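Local coordinates for protein hydrolase (Thermus thermophilus, PDB 1UFO) that is of unknown physiological function but adopts the alpha/beta hydrolase fold and probably hydrolyses its substrate with a serine nucleophile, at residues 22-34 with 105-119. Numbering follows the deposited sequence.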
loop_
_atom_site.group_PDB
_atom_site.type_symbol
_atom_site.label_atom_id
_atom_site.label_comp_id
_atom_site.label_asym_id
_atom_site.label_seq_id
_atom_site.Cartn_x
_atom_site.Cartn_y
_atom_site.Cartn_z
ATOM N N ALA A 22 16.830 -9.640 -18.245
ATOM C CA ALA A 22 16.852 -10.702 -17.240
ATOM C C ALA A 22 15.455 -10.822 -16.615
ATOM O O ALA A 22 15.238 -10.335 -15.506
ATOM C CB ALA A 22 17.867 -10.439 -16.104
ATOM N N PRO A 23 14.533 -11.481 -17.312
ATOM C CA PRO A 23 13.157 -11.619 -16.728
ATOM C C PRO A 23 13.052 -12.570 -15.587
ATOM O O PRO A 23 13.535 -13.712 -15.634
ATOM C CB PRO A 23 12.285 -12.102 -17.891
ATOM C CG PRO A 23 13.120 -11.830 -19.174
ATOM C CD PRO A 23 14.595 -11.993 -18.688
ATOM N N LYS A 24 12.442 -12.113 -14.499
ATOM C CA LYS A 24 12.280 -12.984 -13.322
ATOM C C LYS A 24 10.780 -13.366 -13.117
ATOM O O LYS A 24 10.502 -14.277 -12.361
ATOM C CB LYS A 24 12.791 -12.314 -12.023
ATOM C CG LYS A 24 11.997 -11.070 -11.615
ATOM C CD LYS A 24 12.624 -10.362 -10.417
ATOM C CE LYS A 24 11.769 -9.117 -9.998
ATOM N NZ LYS A 24 12.431 -8.536 -8.755
ATOM N N ALA A 25 9.892 -12.674 -13.806
ATOM C CA ALA A 25 8.428 -12.963 -13.687
ATOM C C ALA A 25 7.689 -12.367 -14.855
ATOM O O ALA A 25 8.232 -11.485 -15.558
ATOM C CB ALA A 25 7.882 -12.285 -12.392
ATOM N N LEU A 26 6.427 -12.792 -15.083
ATOM C CA LEU A 26 5.607 -12.206 -16.166
ATOM C C LEU A 26 4.527 -11.357 -15.516
ATOM O O LEU A 26 4.024 -11.727 -14.480
ATOM C CB LEU A 26 4.852 -13.349 -16.938
ATOM C CG LEU A 26 5.735 -14.235 -17.807
ATOM C CD1 LEU A 26 5.067 -15.649 -17.967
ATOM C CD2 LEU A 26 5.918 -13.489 -19.143
ATOM N N LEU A 27 4.167 -10.254 -16.151
ATOM C CA LEU A 27 3.007 -9.478 -15.675
ATOM C C LEU A 27 2.157 -9.249 -16.915
ATOM O O LEU A 27 2.564 -8.554 -17.844
ATOM C CB LEU A 27 3.416 -8.122 -15.074
ATOM C CG LEU A 27 2.273 -7.248 -14.581
ATOM C CD1 LEU A 27 1.449 -8.029 -13.504
ATOM C CD2 LEU A 27 2.738 -5.933 -14.028
ATOM N N LEU A 28 0.964 -9.847 -16.942
ATOM C CA LEU A 28 -0.001 -9.588 -18.025
ATOM C C LEU A 28 -0.854 -8.438 -17.542
ATOM O O LEU A 28 -1.502 -8.557 -16.487
ATOM C CB LEU A 28 -0.897 -10.860 -18.327
ATOM C CG LEU A 28 -2.039 -10.592 -19.334
ATOM C CD1 LEU A 28 -1.517 -10.097 -20.690
ATOM C CD2 LEU A 28 -2.844 -11.962 -19.546
ATOM N N ALA A 29 -0.878 -7.365 -18.312
ATOM C CA ALA A 29 -1.632 -6.119 -17.930
ATOM C C ALA A 29 -2.802 -5.924 -18.847
ATOM O O ALA A 29 -2.656 -6.020 -20.059
ATOM C CB ALA A 29 -0.687 -4.896 -17.978
ATOM N N LEU A 30 -3.957 -5.610 -18.258
ATOM C CA LEU A 30 -5.255 -5.479 -18.917
ATOM C C LEU A 30 -5.741 -4.070 -18.721
ATOM O O LEU A 30 -5.986 -3.613 -17.604
ATOM C CB LEU A 30 -6.297 -6.439 -18.320
ATOM C CG LEU A 30 -5.757 -7.884 -18.289
ATOM C CD1 LEU A 30 -6.859 -8.789 -17.625
ATOM C CD2 LEU A 30 -5.441 -8.466 -19.722
ATOM N N HIS A 31 -5.813 -3.341 -19.851
ATOM C CA HIS A 31 -6.148 -1.942 -19.838
ATOM C C HIS A 31 -7.638 -1.717 -19.538
ATOM O O HIS A 31 -8.418 -2.679 -19.482
ATOM C CB HIS A 31 -5.713 -1.331 -21.212
ATOM C CG HIS A 31 -6.550 -1.768 -22.380
ATOM N ND1 HIS A 31 -7.852 -1.344 -22.567
ATOM C CD2 HIS A 31 -6.260 -2.611 -23.417
ATOM C CE1 HIS A 31 -8.318 -1.865 -23.703
ATOM N NE2 HIS A 31 -7.356 -2.628 -24.247
ATOM N N GLY A 32 -8.025 -0.425 -19.443
ATOM C CA GLY A 32 -9.420 -0.129 -19.141
ATOM C C GLY A 32 -10.221 0.361 -20.330
ATOM O O GLY A 32 -9.683 0.398 -21.438
ATOM N N LEU A 33 -11.477 0.739 -20.079
ATOM C CA LEU A 33 -12.336 1.188 -21.164
ATOM C C LEU A 33 -11.744 2.411 -21.781
ATOM O O LEU A 33 -11.208 3.307 -21.082
ATOM C CB LEU A 33 -13.741 1.451 -20.575
ATOM C CG LEU A 33 -14.806 1.609 -21.607
ATOM C CD1 LEU A 33 -14.975 0.310 -22.400
ATOM C CD2 LEU A 33 -16.107 1.911 -20.854
ATOM N N GLN A 34 -11.837 2.426 -23.119
ATOM C CA GLN A 34 -11.259 3.454 -23.988
ATOM C C GLN A 34 -9.719 3.507 -23.972
ATOM O O GLN A 34 -9.129 4.433 -24.533
ATOM C CB GLN A 34 -11.807 4.833 -23.652
ATOM C CG GLN A 34 -13.318 4.869 -23.342
ATOM C CD GLN A 34 -14.252 4.482 -24.498
ATOM O OE1 GLN A 34 -15.456 4.275 -24.254
ATOM N NE2 GLN A 34 -13.735 4.392 -25.760
ATOM N N LEU A 105 7.929 -18.600 -16.312
ATOM C CA LEU A 105 8.182 -17.684 -15.237
ATOM C C LEU A 105 6.880 -17.489 -14.442
ATOM O O LEU A 105 5.800 -17.638 -15.028
ATOM C CB LEU A 105 8.501 -16.296 -15.817
ATOM C CG LEU A 105 9.836 -16.239 -16.535
ATOM C CD1 LEU A 105 9.920 -14.876 -17.169
ATOM C CD2 LEU A 105 11.009 -16.502 -15.602
ATOM N N PRO A 106 6.992 -17.183 -13.154
ATOM C CA PRO A 106 5.785 -16.933 -12.337
ATOM C C PRO A 106 4.982 -15.841 -13.041
ATOM O O PRO A 106 5.570 -14.845 -13.491
ATOM C CB PRO A 106 6.356 -16.389 -11.064
ATOM C CG PRO A 106 7.686 -17.058 -10.928
ATOM C CD PRO A 106 8.227 -17.060 -12.347
ATOM N N LEU A 107 3.644 -16.011 -13.054
ATOM C CA LEU A 107 2.815 -15.041 -13.759
ATOM C C LEU A 107 1.904 -14.298 -12.801
ATOM O O LEU A 107 1.248 -14.919 -11.913
ATOM C CB LEU A 107 1.968 -15.711 -14.858
ATOM C CG LEU A 107 1.188 -14.662 -15.739
ATOM C CD1 LEU A 107 1.109 -14.973 -17.215
ATOM C CD2 LEU A 107 -0.231 -14.617 -15.089
ATOM N N PHE A 108 1.881 -12.983 -12.994
ATOM C CA PHE A 108 1.020 -12.086 -12.215
ATOM C C PHE A 108 0.107 -11.364 -13.158
ATOM O O PHE A 108 0.394 -11.260 -14.361
ATOM C CB PHE A 108 1.866 -11.036 -11.507
ATOM C CG PHE A 108 2.785 -11.598 -10.511
ATOM C CD1 PHE A 108 4.073 -12.004 -10.849
ATOM C CD2 PHE A 108 2.362 -11.704 -9.203
ATOM C CE1 PHE A 108 4.949 -12.530 -9.851
ATOM C CE2 PHE A 108 3.207 -12.213 -8.179
ATOM C CZ PHE A 108 4.499 -12.626 -8.486
ATOM N N LEU A 109 -1.028 -10.899 -12.639
ATOM C CA LEU A 109 -1.933 -10.084 -13.486
ATOM C C LEU A 109 -2.039 -8.646 -12.924
ATOM O O LEU A 109 -1.981 -8.457 -11.687
ATOM C CB LEU A 109 -3.350 -10.620 -13.443
ATOM C CG LEU A 109 -3.627 -12.011 -13.886
ATOM C CD1 LEU A 109 -5.218 -12.227 -13.714
ATOM C CD2 LEU A 109 -3.257 -12.161 -15.396
ATOM N N ALA A 110 -2.226 -7.671 -13.811
ATOM C CA ALA A 110 -2.530 -6.292 -13.370
ATOM C C ALA A 110 -3.674 -5.865 -14.249
ATOM O O ALA A 110 -3.690 -6.186 -15.432
ATOM C CB ALA A 110 -1.352 -5.384 -13.532
ATOM N N GLY A 111 -4.703 -5.225 -13.670
ATOM C CA GLY A 111 -5.771 -4.723 -14.524
ATOM C C GLY A 111 -6.084 -3.297 -14.079
ATOM O O GLY A 111 -6.007 -3.033 -12.871
ATOM N N GLY A 112 -6.445 -2.407 -15.014
ATOM C CA GLY A 112 -6.847 -1.042 -14.656
ATOM C C GLY A 112 -8.290 -0.802 -15.043
ATOM O O GLY A 112 -8.671 -1.050 -16.173
ATOM N N SER A 113 -9.122 -0.430 -14.062
ATOM C CA SER A 113 -10.551 -0.122 -14.296
ATOM C C SER A 113 -11.241 -1.379 -14.883
ATOM O O SER A 113 -11.354 -2.404 -14.201
ATOM C CB SER A 113 -10.616 1.158 -15.175
ATOM O OG SER A 113 -11.917 1.698 -15.170
ATOM N N LEU A 114 -11.767 -1.371 -16.125
ATOM C CA LEU A 114 -12.452 -2.548 -16.635
ATOM C C LEU A 114 -11.482 -3.720 -16.600
ATOM O O LEU A 114 -11.898 -4.848 -16.372
ATOM C CB LEU A 114 -12.962 -2.273 -18.052
ATOM C CG LEU A 114 -13.849 -3.398 -18.570
ATOM C CD1 LEU A 114 -15.178 -3.489 -17.821
ATOM C CD2 LEU A 114 -14.056 -3.183 -20.083
ATOM N N GLY A 115 -10.204 -3.475 -16.808
ATOM C CA GLY A 115 -9.219 -4.570 -16.742
ATOM C C GLY A 115 -9.111 -5.192 -15.328
ATOM O O GLY A 115 -8.835 -6.380 -15.215
ATOM N N ALA A 116 -9.393 -4.384 -14.284
ATOM C CA ALA A 116 -9.372 -4.905 -12.914
ATOM C C ALA A 116 -10.584 -5.827 -12.748
ATOM O O ALA A 116 -10.507 -6.894 -12.083
ATOM C CB ALA A 116 -9.444 -3.743 -11.921
ATOM N N PHE A 117 -11.722 -5.445 -13.368
ATOM C CA PHE A 117 -12.902 -6.301 -13.271
ATOM C C PHE A 117 -12.644 -7.612 -14.014
ATOM O O PHE A 117 -13.072 -8.668 -13.558
ATOM C CB PHE A 117 -14.124 -5.563 -13.901
ATOM C CG PHE A 117 -15.378 -6.376 -13.815
ATOM C CD1 PHE A 117 -16.051 -6.507 -12.593
ATOM C CD2 PHE A 117 -15.894 -7.012 -14.963
ATOM C CE1 PHE A 117 -17.212 -7.261 -12.497
ATOM C CE2 PHE A 117 -17.077 -7.745 -14.887
ATOM C CZ PHE A 117 -17.735 -7.879 -13.640
ATOM N N VAL A 118 -11.954 -7.525 -15.168
ATOM C CA VAL A 118 -11.612 -8.742 -15.912
ATOM C C VAL A 118 -10.724 -9.634 -15.048
ATOM O O VAL A 118 -10.868 -10.843 -15.083
ATOM C CB VAL A 118 -10.916 -8.369 -17.232
ATOM C CG1 VAL A 118 -10.397 -9.698 -17.985
ATOM C CG2 VAL A 118 -11.942 -7.685 -18.114
ATOM N N ALA A 119 -9.751 -9.054 -14.330
ATOM C CA ALA A 119 -8.907 -9.858 -13.415
ATOM C C ALA A 119 -9.823 -10.615 -12.426
ATOM O O ALA A 119 -9.573 -11.810 -12.117
ATOM C CB ALA A 119 -7.900 -8.901 -12.683
#
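With CG swung anti to its carbonyl carbon (chi1 -69°), L105 lays its branches over the chain leading into strand 25-30: CD1 rests 3.7 Å from P23 CB, while its CB packs against CG of L26, which it meets crosswise. L27 and F108 lie on the sheet face opposite L26 and L28; the L27 CG is anti to the backbone N (chi1 179°), which brings CD1 to 3.6 Å from F108 CB and also against A110 CB. An alanine in place of L105 would keep CB but lose both methyls, probably leaving P23 CB without the CD1 contact and a gap beside the P23 and K24 carbonyls that CD2 approaches. Strands 25-30 and 107-112 run parallel, joined by six backbone hydrogen bonds from L26 N to P106 O (2.7 Å) through to G112 N to L30 O (2.9 Å). The F108 ring presents its edge to L26 O, which lies in the ring plane, and its CE1 meets A25 CB at 3.9 Å. On the face of L26, L28 and L30, L109 CD2 runs alongside L28 CB, and L30 CD1 reaches V118 CG1 (3.7 Å) on the helix beyond the turn. G115 CA lies 3.5 Å from L30 O in a CA-H...O contact, and a CB here would clash with that oxygen. Residues G111 to G115 have the GxSxG pattern of a nucleophile elbow, with S113 (phi 60°) at the sharp turn between strand and helix; S113 OG is hydrogen-bonded to H217 NE2, consistent with a Ser-His-Asp triad completed by D183. Both strands are central in the mixed sheet, 25-30 bonding on to strand 52-56 and 107-112 lying next to 132-135; helix 77-103 packs on L26 and L107, helix 221-236 on F108.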